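Local coordinates for programmed Cell Death Protein 5 Homolog (Leishmania major, PDB 6VMT) that probably binds DNA and folds as a small bundle of helices with one long helix reaching out, at residues 61-64 and 65-69; 69-72 and 73-77. All coordinates share one frame; numbering follows the deposited sequence.

Contact 1: residues 61-64 and 65-69; sequences GRSQ and AVEMH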
loop_
_atom_site.group_PDB
_atom_site.type_symbol
_atom_site.label_atom_id
_atom_site.label_comp_id
_atom_site.label_asym_id
_atom_site.label_seq_id
_atom_site.Cartn_x
_atom_site.Cartn_y
_atom_site.Cartn_z
ATOM N N GLY A 61 -8.856 1.126 -4.582
ATOM C CA GLY A 61 -8.680 2.363 -3.795
ATOM C C GLY A 61 -9.072 2.167 -2.341
ATOM O O GLY A 61 -8.482 2.815 -1.448
ATOM N N ARG A 62 -10.072 1.324 -2.105
ATOM C CA ARG A 62 -10.663 1.106 -0.765
ATOM C C ARG A 62 -9.662 0.333 0.079
ATOM O O ARG A 62 -9.220 0.851 1.104
ATOM C CB ARG A 62 -11.936 0.280 -0.901
ATOM C CG ARG A 62 -12.754 0.232 0.372
ATOM C CD ARG A 62 -14.166 0.641 0.046
ATOM N NE ARG A 62 -15.032 -0.498 -0.204
ATOM C CZ ARG A 62 -16.182 -0.415 -0.849
ATOM N NH1 ARG A 62 -16.922 -1.499 -1.015
ATOM N NH2 ARG A 62 -16.587 0.755 -1.316
ATOM N N SER A 63 -9.327 -0.861 -0.407
ATOM C CA SER A 63 -8.342 -1.806 0.160
ATOM C C SER A 63 -7.014 -1.092 0.376
ATOM O O SER A 63 -6.354 -1.366 1.381
ATOM C CB SER A 63 -8.184 -2.985 -0.739
ATOM O OG SER A 63 -6.843 -3.425 -0.724
ATOM N N GLN A 64 -6.658 -0.187 -0.523
ATOM C CA GLN A 64 -5.409 0.601 -0.423
ATOM C C GLN A 64 -5.528 1.622 0.707
ATOM O O GLN A 64 -4.529 1.829 1.396
ATOM C CB GLN A 64 -5.096 1.276 -1.753
ATOM C CG GLN A 64 -4.151 2.461 -1.622
ATOM C CD GLN A 64 -3.712 2.979 -2.969
ATOM O OE1 GLN A 64 -3.451 2.212 -3.894
ATOM N NE2 GLN A 64 -3.628 4.294 -3.079
ATOM N N ALA A 65 -6.683 2.253 0.902
ATOM C CA ALA A 65 -6.861 3.257 1.987
ATOM C C ALA A 65 -6.663 2.598 3.363
ATOM O O ALA A 65 -6.188 3.268 4.292
ATOM C CB ALA A 65 -8.202 3.941 1.883
ATOM N N VAL A 66 -7.006 1.320 3.496
ATOM C CA VAL A 66 -6.887 0.566 4.776
ATOM C C VAL A 66 -5.406 0.272 5.028
ATOM O O VAL A 66 -4.923 0.619 6.106
ATOM C CB VAL A 66 -7.740 -0.716 4.728
ATOM C CG1 VAL A 66 -7.291 -1.749 5.743
ATOM C CG2 VAL A 66 -9.209 -0.398 4.920
ATOM N N GLU A 67 -4.743 -0.370 4.062
ATOM C CA GLU A 67 -3.302 -0.696 4.082
ATOM C C GLU A 67 -2.538 0.564 4.492
ATOM O O GLU A 67 -1.783 0.502 5.438
ATOM C CB GLU A 67 -2.888 -1.226 2.712
ATOM C CG GLU A 67 -3.447 -2.610 2.342
ATOM C CD GLU A 67 -3.005 -3.121 0.960
ATOM O OE1 GLU A 67 -2.298 -2.371 0.228
ATOM O OE2 GLU A 67 -3.357 -4.267 0.583
ATOM N N MET A 68 -2.798 1.713 3.887
ATOM C CA MET A 68 -2.141 2.981 4.314
ATOM C C MET A 68 -2.368 3.165 5.801
ATOM O O MET A 68 -1.476 3.577 6.492
ATOM C CB MET A 68 -2.715 4.225 3.625
ATOM C CG MET A 68 -2.000 4.633 2.315
ATOM S SD MET A 68 -2.889 5.934 1.337
ATOM C CE MET A 68 -2.695 7.351 2.418
ATOM N N HIS A 69 -3.600 3.021 6.240
ATOM C CA HIS A 69 -3.992 3.349 7.626
ATOM C C HIS A 69 -3.327 2.354 8.568
ATOM O O HIS A 69 -2.763 2.798 9.566
ATOM C CB HIS A 69 -5.504 3.312 7.811
ATOM C CG HIS A 69 -5.912 3.578 9.220
ATOM N ND1 HIS A 69 -5.886 4.854 9.777
ATOM C CD2 HIS A 69 -6.303 2.743 10.197
ATOM C CE1 HIS A 69 -6.273 4.788 11.030
ATOM N NE2 HIS A 69 -6.530 3.498 11.306
#

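Contact 2: residues 69-72 and 73-77; sequences HIIQ and AVQRG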
loop_
_atom_site.group_PDB
_atom_site.type_symbol
_atom_site.label_atom_id
_atom_site.label_comp_id
_atom_site.label_asym_id
_atom_site.label_seq_id
_atom_site.Cartn_x
_atom_site.Cartn_y
_atom_site.Cartn_z
ATOM N N HIS A 69 -3.600 3.021 6.240
ATOM C CA HIS A 69 -3.992 3.349 7.626
ATOM C C HIS A 69 -3.327 2.354 8.568
ATOM O O HIS A 69 -2.763 2.798 9.566
ATOM C CB HIS A 69 -5.504 3.312 7.811
ATOM C CG HIS A 69 -5.912 3.578 9.220
ATOM N ND1 HIS A 69 -5.886 4.854 9.777
ATOM C CD2 HIS A 69 -6.303 2.743 10.197
ATOM C CE1 HIS A 69 -6.273 4.788 11.030
ATOM N NE2 HIS A 69 -6.530 3.498 11.306
ATOM N N ILE A 70 -3.437 1.059 8.282
ATOM C CA ILE A 70 -2.879 -0.004 9.167
ATOM C C ILE A 70 -1.394 0.272 9.348
ATOM O O ILE A 70 -0.918 0.227 10.456
ATOM C CB ILE A 70 -3.094 -1.387 8.562
ATOM C CG1 ILE A 70 -4.554 -1.815 8.639
ATOM C CG2 ILE A 70 -2.162 -2.387 9.211
ATOM C CD1 ILE A 70 -4.886 -2.971 7.761
ATOM N N ILE A 71 -0.694 0.580 8.271
ATOM C CA ILE A 71 0.768 0.793 8.339
ATOM C C ILE A 71 1.052 2.016 9.199
ATOM O O ILE A 71 1.836 1.879 10.142
ATOM C CB ILE A 71 1.329 0.955 6.937
ATOM C CG1 ILE A 71 1.195 -0.350 6.172
ATOM C CG2 ILE A 71 2.759 1.445 7.009
ATOM C CD1 ILE A 71 1.657 -0.240 4.758
ATOM N N GLN A 72 0.498 3.182 8.873
ATOM C CA GLN A 72 0.795 4.406 9.670
ATOM C C GLN A 72 0.451 4.101 11.128
ATOM O O GLN A 72 1.229 4.478 11.989
ATOM C CB GLN A 72 0.128 5.680 9.118
ATOM C CG GLN A 72 -1.381 5.786 9.314
ATOM C CD GLN A 72 -1.876 6.363 10.630
ATOM O OE1 GLN A 72 -1.243 7.209 11.256
ATOM N NE2 GLN A 72 -3.053 5.924 11.057
ATOM N N ALA A 73 -0.627 3.357 11.386
ATOM C CA ALA A 73 -1.201 3.120 12.728
ATOM C C ALA A 73 -0.316 2.200 13.563
ATOM O O ALA A 73 -0.080 2.498 14.727
ATOM C CB ALA A 73 -2.543 2.495 12.549
ATOM N N VAL A 74 0.046 1.048 13.017
ATOM C CA VAL A 74 0.947 0.065 13.676
ATOM C C VAL A 74 2.333 0.729 13.870
ATOM O O VAL A 74 2.846 0.822 15.019
ATOM C CB VAL A 74 0.998 -1.218 12.835
ATOM C CG1 VAL A 74 1.904 -2.255 13.446
ATOM C CG2 VAL A 74 -0.377 -1.820 12.641
ATOM N N GLN A 75 2.920 1.282 12.812
ATOM C CA GLN A 75 4.244 1.941 12.925
ATOM C C GLN A 75 4.306 2.930 14.094
ATOM O O GLN A 75 5.413 3.067 14.640
ATOM C CB GLN A 75 4.566 2.643 11.625
ATOM C CG GLN A 75 5.201 1.699 10.635
ATOM C CD GLN A 75 5.498 2.466 9.383
ATOM O OE1 GLN A 75 5.150 3.642 9.308
ATOM N NE2 GLN A 75 6.066 1.777 8.396
ATOM N N ARG A 76 3.178 3.548 14.486
ATOM C CA ARG A 76 3.094 4.574 15.571
ATOM C C ARG A 76 2.575 3.965 16.883
ATOM O O ARG A 76 2.427 4.729 17.853
ATOM C CB ARG A 76 2.196 5.747 15.140
ATOM C CG ARG A 76 2.787 6.609 14.029
ATOM C CD ARG A 76 1.868 7.598 13.318
ATOM N NE ARG A 76 2.572 8.171 12.166
ATOM C CZ ARG A 76 2.068 9.034 11.276
ATOM N NH1 ARG A 76 0.819 9.466 11.373
ATOM N NH2 ARG A 76 2.826 9.462 10.279
ATOM N N GLY A 77 2.299 2.658 16.935
ATOM C CA GLY A 77 1.791 1.982 18.152
ATOM C C GLY A 77 0.329 2.301 18.467
ATOM O O GLY A 77 -0.104 2.024 19.592
#

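Contact 1: residues 61-64 and 65-69
Glu-67 folds back over the preceding turn of the helix, its CG resting 3.3 Å from the carbonyl O of Ser-63. CG stands anti to its own carbonyl carbon and beside the backbone N (chi1 -69°), and the chain then runs out extended, bringing the carboxylate alongside the Ser-63 side chain. OE2 ends 3.8 Å from Ser-63 OG, too long for a hydrogen bond; the hydroxyl is held instead by the carbonyl O of Leu-52, on an earlier part of the same helix. Ala-65 CB sits 3.3 Å from Arg-62 O, and Met-68 lays CB and CG beside the carbonyl O of Gln-64.

These side chains ride on the i to i+4 bonding of an alpha-helix, in the middle of helix 46-75, starting at a kink where the amides of Gly-61 and Arg-62 lack bonds to the turn before. The first bond, Ala-65 N to Gly-61 O at 3.0 Å, is bent, with the donor 37° out of the carbonyl plane. Two residues on, Glu-67 N reaches Ser-63 O almost straight (177° at the hydrogen), though at 3.3 Å.

Further out, the Val-66 side chain packs on Leu-91 and Met-95 of helix 85-103, while Glu-67 touches Lys-36 and Leu-40 of helix 12-43.

Contact 2: residues 69-72 and 73-77
His-69 carries the methyl of Ala-73 over one face of its imidazole, with CB 4.3 Å above the ring plane and displaced toward the rim. The backbone joins the same two residues, Ala-73 N donating to His-69 O at 2.9 Å. One step round the helix, Ile-70 and Val-74 lie side by side and point the same way, their CG2 methyls 3.9 Å apart. Ile-71 and Gln-75 repeat this arrangement with a polar partner: the extended glutamine brings its amide alongside the isoleucine, NE2 lying 3.6 Å from Ile-71 CG2.

Gln-72 is shaped differently. Its CG is wedged between the backbone N and the carbonyl carbon (chi1 73°), and a second bend at chi2 folds the amide back against the backbone of the next residue, where CD lies 3.3 Å from Ala-73 N. OE1 thereby comes to 3.1 Å from Arg-76 NH1. The amide and guanidinium planes stand 82° apart, nearly perpendicular, and Gln-72 CB lies over one face of the guanidinium.

These i to i+4 pairs span the C-terminal end of helix 46-75, which finishes in a Schellman motif. The bond from Arg-76 N to Gln-72 O is weak, whereas Gly-77, with its positive phi of 73°, returns its N to Val-74 O at 2.7 Å. Glycine suits this backbone conformation, with which the chain leaves the helix.

Outside these segments, Ile-70 packs on Val-44, Met-79 and Leu-91, and Val-74 on Phe-43 and Pro-81. Ile-71 and Gln-75 both meet Met-39 of helix 12-43.

Contacts 1 and 2 follow one another on helix 46-75, with centres about 12 Å apart, and share His-69, which ends the first and begins the second. Residues 61-69 come first along the chain, closer to the centre of the molecule; residues 69-77 carry the helix to its C-terminal end, where the chain turns away toward helix 85-103. Both contacts reach the two other helices, 12-43 and 85-103, so this helix links the long N-terminal helix to the C-terminal one along successive turns. All four segments belong to the part of the chain assigned to the double-stranded DNA-binding family, a role inferred from relatives.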